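Local coordinates for putative dioxygenase (1H-3-hydroxy-4-oxoquinaldine 2,4-dioxygenase) (PDB 6RA3), which cleaves the heterocyclic ring of the Pseudomonas quinolone signal with dioxygen, forming N-octanoylanthranilate and carbon monoxide, at residues Val87-Trp100 against Leu109-Leu122. Residues are numbered along the deposited sequence; the frame is centred on the assembly and turned at random.
Sequences VDSFVPIAHAHGGW and LGAQRVPAVMILDL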
loop_
_atom_site.group_PDB
_atom_site.type_symbol
_atom_site.label_atom_id
_atom_site.label_comp_id
_atom_site.label_asym_id
_atom_site.label_seq_id
_atom_site.Cartn_x
_atom_site.Cartn_y
_atom_site.Cartn_z
ATOM N N VAL A 87 12.618 -17.043 10.686
ATOM C CA VAL A 87 13.889 -16.371 10.880
ATOM C C VAL A 87 14.567 -17.080 12.037
ATOM O O VAL A 87 13.986 -17.202 13.119
ATOM C CB VAL A 87 13.698 -14.884 11.172
ATOM C CG1 VAL A 87 15.013 -14.260 11.610
ATOM C CG2 VAL A 87 13.149 -14.181 9.932
ATOM N N ASP A 88 15.766 -17.599 11.798
ATOM C CA ASP A 88 16.530 -18.173 12.898
ATOM C C ASP A 88 17.346 -17.069 13.565
ATOM O O ASP A 88 16.799 -16.264 14.332
ATOM C CB ASP A 88 17.418 -19.327 12.417
ATOM C CG ASP A 88 18.016 -20.126 13.588
ATOM O OD1 ASP A 88 17.722 -19.793 14.774
ATOM O OD2 ASP A 88 18.767 -21.096 13.328
ATOM N N SER A 89 18.640 -16.992 13.279
ATOM C CA SER A 89 19.470 -16.017 13.962
ATOM C C SER A 89 19.274 -14.645 13.337
ATOM O O SER A 89 19.118 -14.509 12.119
ATOM C CB SER A 89 20.946 -16.424 13.929
ATOM O OG SER A 89 21.443 -16.521 12.603
ATOM N N PHE A 90 19.271 -13.617 14.180
ATOM C CA PHE A 90 18.964 -12.293 13.686
ATOM C C PHE A 90 19.591 -11.242 14.573
ATOM O O PHE A 90 19.912 -11.475 15.741
ATOM C CB PHE A 90 17.441 -12.078 13.559
ATOM C CG PHE A 90 16.659 -12.184 14.862
ATOM C CD1 PHE A 90 16.134 -13.395 15.284
ATOM C CD2 PHE A 90 16.390 -11.055 15.608
ATOM C CE1 PHE A 90 15.365 -13.482 16.464
ATOM C CE2 PHE A 90 15.620 -11.126 16.775
ATOM C CZ PHE A 90 15.113 -12.330 17.196
ATOM N N VAL A 91 19.734 -10.072 13.980
ATOM C CA VAL A 91 20.399 -8.934 14.585
ATOM C C VAL A 91 19.413 -7.776 14.603
ATOM O O VAL A 91 19.235 -7.086 13.599
ATOM C CB VAL A 91 21.675 -8.560 13.809
ATOM C CG1 VAL A 91 22.185 -7.212 14.243
ATOM C CG2 VAL A 91 22.728 -9.631 13.997
ATOM N N PRO A 92 18.769 -7.511 15.747
ATOM C CA PRO A 92 17.932 -6.313 15.857
ATOM C C PRO A 92 18.712 -5.029 15.629
ATOM O O PRO A 92 19.831 -4.867 16.110
ATOM C CB PRO A 92 17.400 -6.384 17.287
ATOM C CG PRO A 92 17.461 -7.807 17.662
ATOM C CD PRO A 92 18.597 -8.419 16.903
ATOM N N ILE A 93 18.108 -4.125 14.864
ATOM C CA ILE A 93 18.513 -2.734 14.745
ATOM C C ILE A 93 17.336 -1.909 15.266
ATOM O O ILE A 93 16.232 -2.007 14.718
ATOM C CB ILE A 93 18.851 -2.343 13.298
ATOM C CG1 ILE A 93 19.874 -3.315 12.673
ATOM C CG2 ILE A 93 19.339 -0.872 13.221
ATOM C CD1 ILE A 93 20.335 -2.890 11.242
ATOM N N ALA A 94 17.561 -1.090 16.309
ATOM C CA ALA A 94 16.459 -0.465 17.054
ATOM C C ALA A 94 16.695 1.020 17.292
ATOM O O ALA A 94 17.752 1.420 17.804
ATOM C CB ALA A 94 16.251 -1.181 18.386
ATOM N N HIS A 95 15.690 1.839 16.970
ATOM C CA HIS A 95 15.811 3.281 17.098
ATOM C C HIS A 95 15.323 3.758 18.460
ATOM O O HIS A 95 14.230 3.383 18.909
ATOM C CB HIS A 95 15.031 4.014 16.025
ATOM C CG HIS A 95 15.088 5.495 16.183
ATOM N ND1 HIS A 95 14.062 6.222 16.746
ATOM C CD2 HIS A 95 16.066 6.385 15.890
ATOM C CE1 HIS A 95 14.391 7.498 16.758
ATOM N NE2 HIS A 95 15.602 7.622 16.244
ATOM N N ALA A 96 16.126 4.627 19.077
ATOM C CA ALA A 96 15.862 5.178 20.400
ATOM C C ALA A 96 15.157 4.157 21.279
ATOM O O ALA A 96 15.661 3.053 21.502
ATOM C CB ALA A 96 15.048 6.466 20.286
ATOM N N HIS A 97 13.972 4.494 21.765
ATOM C CA HIS A 97 13.417 3.683 22.828
ATOM C C HIS A 97 12.882 2.344 22.350
ATOM O O HIS A 97 12.589 1.493 23.194
ATOM C CB HIS A 97 12.400 4.541 23.585
ATOM C CG HIS A 97 13.055 5.739 24.200
ATOM N ND1 HIS A 97 13.801 5.656 25.359
ATOM C CD2 HIS A 97 13.202 7.008 23.749
ATOM C CE1 HIS A 97 14.312 6.845 25.632
ATOM N NE2 HIS A 97 13.970 7.679 24.668
ATOM N N GLY A 98 12.862 2.077 21.035
ATOM C CA GLY A 98 12.755 0.692 20.601
ATOM C C GLY A 98 13.895 -0.176 21.112
ATOM O O GLY A 98 13.730 -1.400 21.248
ATOM N N GLY A 99 15.045 0.445 21.440
ATOM C CA GLY A 99 16.145 -0.291 22.062
ATOM C C GLY A 99 15.713 -1.122 23.249
ATOM O O GLY A 99 16.244 -2.213 23.487
ATOM N N TRP A 100 14.727 -0.632 24.012
ATOM C CA TRP A 100 14.310 -1.382 25.181
ATOM C C TRP A 100 13.732 -2.723 24.799
ATOM O O TRP A 100 13.972 -3.716 25.489
ATOM C CB TRP A 100 13.288 -0.595 26.011
ATOM C CG TRP A 100 13.788 0.651 26.625
ATOM C CD1 TRP A 100 13.675 1.917 26.125
ATOM C CD2 TRP A 100 14.466 0.776 27.889
ATOM N NE1 TRP A 100 14.245 2.823 26.997
ATOM C CE2 TRP A 100 14.748 2.148 28.077
ATOM C CE3 TRP A 100 14.861 -0.137 28.874
ATOM C CZ2 TRP A 100 15.407 2.634 29.221
ATOM C CZ3 TRP A 100 15.515 0.359 30.017
ATOM C CH2 TRP A 100 15.778 1.727 30.161
ATOM N N LEU A 109 15.826 -14.741 24.065
ATOM C CA LEU A 109 16.157 -15.768 23.080
ATOM C C LEU A 109 17.582 -16.290 23.190
ATOM O O LEU A 109 17.865 -17.392 22.695
ATOM C CB LEU A 109 15.948 -15.223 21.665
ATOM C CG LEU A 109 14.517 -14.835 21.322
ATOM C CD1 LEU A 109 14.486 -14.135 19.974
ATOM C CD2 LEU A 109 13.606 -16.038 21.355
ATOM N N GLY A 110 18.477 -15.517 23.793
ATOM C CA GLY A 110 19.848 -15.926 23.985
ATOM C C GLY A 110 20.726 -15.436 22.856
ATOM O O GLY A 110 20.259 -14.941 21.823
ATOM N N ALA A 111 22.038 -15.599 23.070
ATOM C CA ALA A 111 23.061 -15.017 22.208
ATOM C C ALA A 111 23.344 -15.845 20.961
ATOM O O ALA A 111 24.005 -15.338 20.048
ATOM C CB ALA A 111 24.361 -14.825 22.996
ATOM N N GLN A 112 22.873 -17.098 20.901
ATOM C CA GLN A 112 22.996 -17.890 19.676
ATOM C C GLN A 112 21.914 -17.504 18.669
ATOM O O GLN A 112 22.206 -17.306 17.482
ATOM C CB GLN A 112 22.924 -19.389 19.996
ATOM C CG GLN A 112 24.107 -19.952 20.845
ATOM C CD GLN A 112 23.983 -19.689 22.365
ATOM O OE1 GLN A 112 22.915 -19.877 22.962
ATOM N NE2 GLN A 112 25.086 -19.257 22.986
ATOM N N ARG A 113 20.668 -17.354 19.140
ATOM C CA ARG A 113 19.586 -16.883 18.277
ATOM C C ARG A 113 19.730 -15.396 17.972
ATOM O O ARG A 113 19.477 -14.967 16.843
ATOM C CB ARG A 113 18.233 -17.176 18.924
ATOM C CG ARG A 113 17.003 -16.573 18.197
ATOM C CD ARG A 113 16.493 -17.510 17.107
ATOM N NE ARG A 113 15.308 -17.000 16.409
ATOM C CZ ARG A 113 14.043 -17.267 16.741
ATOM N NH1 ARG A 113 13.744 -18.038 17.786
ATOM N NH2 ARG A 113 13.066 -16.758 16.009
ATOM N N VAL A 114 20.144 -14.596 18.950
ATOM C CA VAL A 114 20.359 -13.165 18.745
ATOM C C VAL A 114 21.799 -12.836 19.124
ATOM O O VAL A 114 22.078 -12.485 20.288
ATOM C CB VAL A 114 19.356 -12.318 19.548
ATOM C CG1 VAL A 114 19.727 -10.825 19.534
ATOM C CG2 VAL A 114 17.964 -12.515 18.971
ATOM N N PRO A 115 22.736 -12.931 18.172
ATOM C CA PRO A 115 24.158 -12.718 18.483
ATOM C C PRO A 115 24.563 -11.267 18.560
ATOM O O PRO A 115 25.680 -10.977 18.998
ATOM C CB PRO A 115 24.861 -13.391 17.303
ATOM C CG PRO A 115 23.925 -13.096 16.168
ATOM C CD PRO A 115 22.547 -13.287 16.753
ATOM N N ALA A 116 23.720 -10.340 18.142
ATOM C CA ALA A 116 24.109 -8.944 18.220
ATOM C C ALA A 116 22.865 -8.068 18.163
ATOM O O ALA A 116 21.794 -8.496 17.719
ATOM C CB ALA A 116 25.087 -8.578 17.103
ATOM N N VAL A 117 23.046 -6.828 18.604
ATOM C CA VAL A 117 22.000 -5.810 18.680
ATOM C C VAL A 117 22.643 -4.460 18.443
ATOM O O VAL A 117 23.587 -4.093 19.142
ATOM C CB VAL A 117 21.283 -5.771 20.053
ATOM C CG1 VAL A 117 20.350 -4.541 20.139
ATOM C CG2 VAL A 117 20.540 -7.048 20.334
ATOM N N MET A 118 22.101 -3.689 17.513
ATOM C CA MET A 118 22.471 -2.291 17.332
ATOM C C MET A 118 21.351 -1.388 17.835
ATOM O O MET A 118 20.172 -1.614 17.526
ATOM C CB MET A 118 22.761 -1.976 15.864
ATOM C CG MET A 118 23.054 -0.522 15.595
ATOM S SD MET A 118 23.980 -0.170 14.069
ATOM C CE MET A 118 25.518 -0.871 14.578
ATOM N N ILE A 119 21.725 -0.350 18.587
ATOM C CA ILE A 119 20.787 0.635 19.118
ATOM C C ILE A 119 21.218 2.008 18.639
ATOM O O ILE A 119 22.413 2.322 18.616
ATOM C CB ILE A 119 20.699 0.566 20.655
ATOM C CG1 ILE A 119 20.234 -0.838 21.083
ATOM C CG2 ILE A 119 19.759 1.640 21.190
ATOM C CD1 ILE A 119 20.200 -1.084 22.584
ATOM N N LEU A 120 20.242 2.800 18.204
ATOM C CA LEU A 120 20.444 4.136 17.654
ATOM C C LEU A 120 19.876 5.160 18.639
ATOM O O LEU A 120 18.663 5.174 18.890
ATOM C CB LEU A 120 19.762 4.276 16.293
ATOM C CG LEU A 120 20.392 3.734 15.004
ATOM C CD1 LEU A 120 21.168 2.457 15.211
ATOM C CD2 LEU A 120 19.285 3.533 13.987
ATOM N N ASP A 121 20.764 5.989 19.208
ATOM C CA ASP A 121 20.416 7.244 19.898
ATOM C C ASP A 121 19.462 7.034 21.076
ATOM O O ASP A 121 18.442 7.711 21.193
ATOM C CB ASP A 121 19.836 8.247 18.903
ATOM C CG ASP A 121 20.363 9.662 19.115
ATOM O OD1 ASP A 121 19.898 10.359 20.047
ATOM O OD2 ASP A 121 21.254 10.079 18.342
ATOM N N LEU A 122 19.810 6.099 21.963
ATOM C CA LEU A 122 19.050 5.800 23.177
ATOM C C LEU A 122 19.788 6.354 24.397
ATOM O O LEU A 122 20.969 6.054 24.598
ATOM C CB LEU A 122 18.840 4.287 23.317
ATOM C CG LEU A 122 18.229 3.753 24.614
ATOM C CD1 LEU A 122 16.840 4.365 24.890
ATOM C CD2 LEU A 122 18.156 2.243 24.579
#
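Phe-90 lies in a hollow built by Leu-109, Arg-113 and Val-114. Methyl CG2 of Val-114 sits over one face of the ring, 3.6 Å from its centroid, a CH-pi contact; CD1 of Leu-109 and NE of Arg-113 meet the rim. A chi1 of 61° sets CG of Phe-90 over the backbone, flanked by N and C, and from there the ring reaches this hollow although its CB points away. Arg-113, bent at chi2 (87°), curls back so that NE binds Asp-88 O at 2.7 Å, the oxygen near the guanidinium plane but NE well above the carbonyl plane; NH2 has a salt bridge to Asp-83 on helix 71-84. Next along, the Pro-92 ring rests on two neighbouring methyls, its CD 3.7 Å from Val-114 CG1 and its CG near Val-117 CG2. Strands 90-95 and 116-120 then run parallel, joined by bonds such as Met-118 N to Pro-92 O (2.9 Å). Beyond the strand ends, at the start of helix 99-109, Gly-99 CA lies close to Ile-119 CD1 and Leu-122 CD2. The other Leu-122 branch, CD1, rests against the pair formed by His-97 ND1 (3.3 Å away) and Trp-100 NE1, which donates a weak hydrogen bond to ND1. His-97 probably binds substrate, and Asp-121 OD1 is hydrogen-bonded to ND1 of His-246, the likely proton donor/acceptor. This is a beta-alpha-beta crossover through helix 99-109, in the central sheet of the alpha/beta-hydrolase fold, with active-site residues at the strand ends.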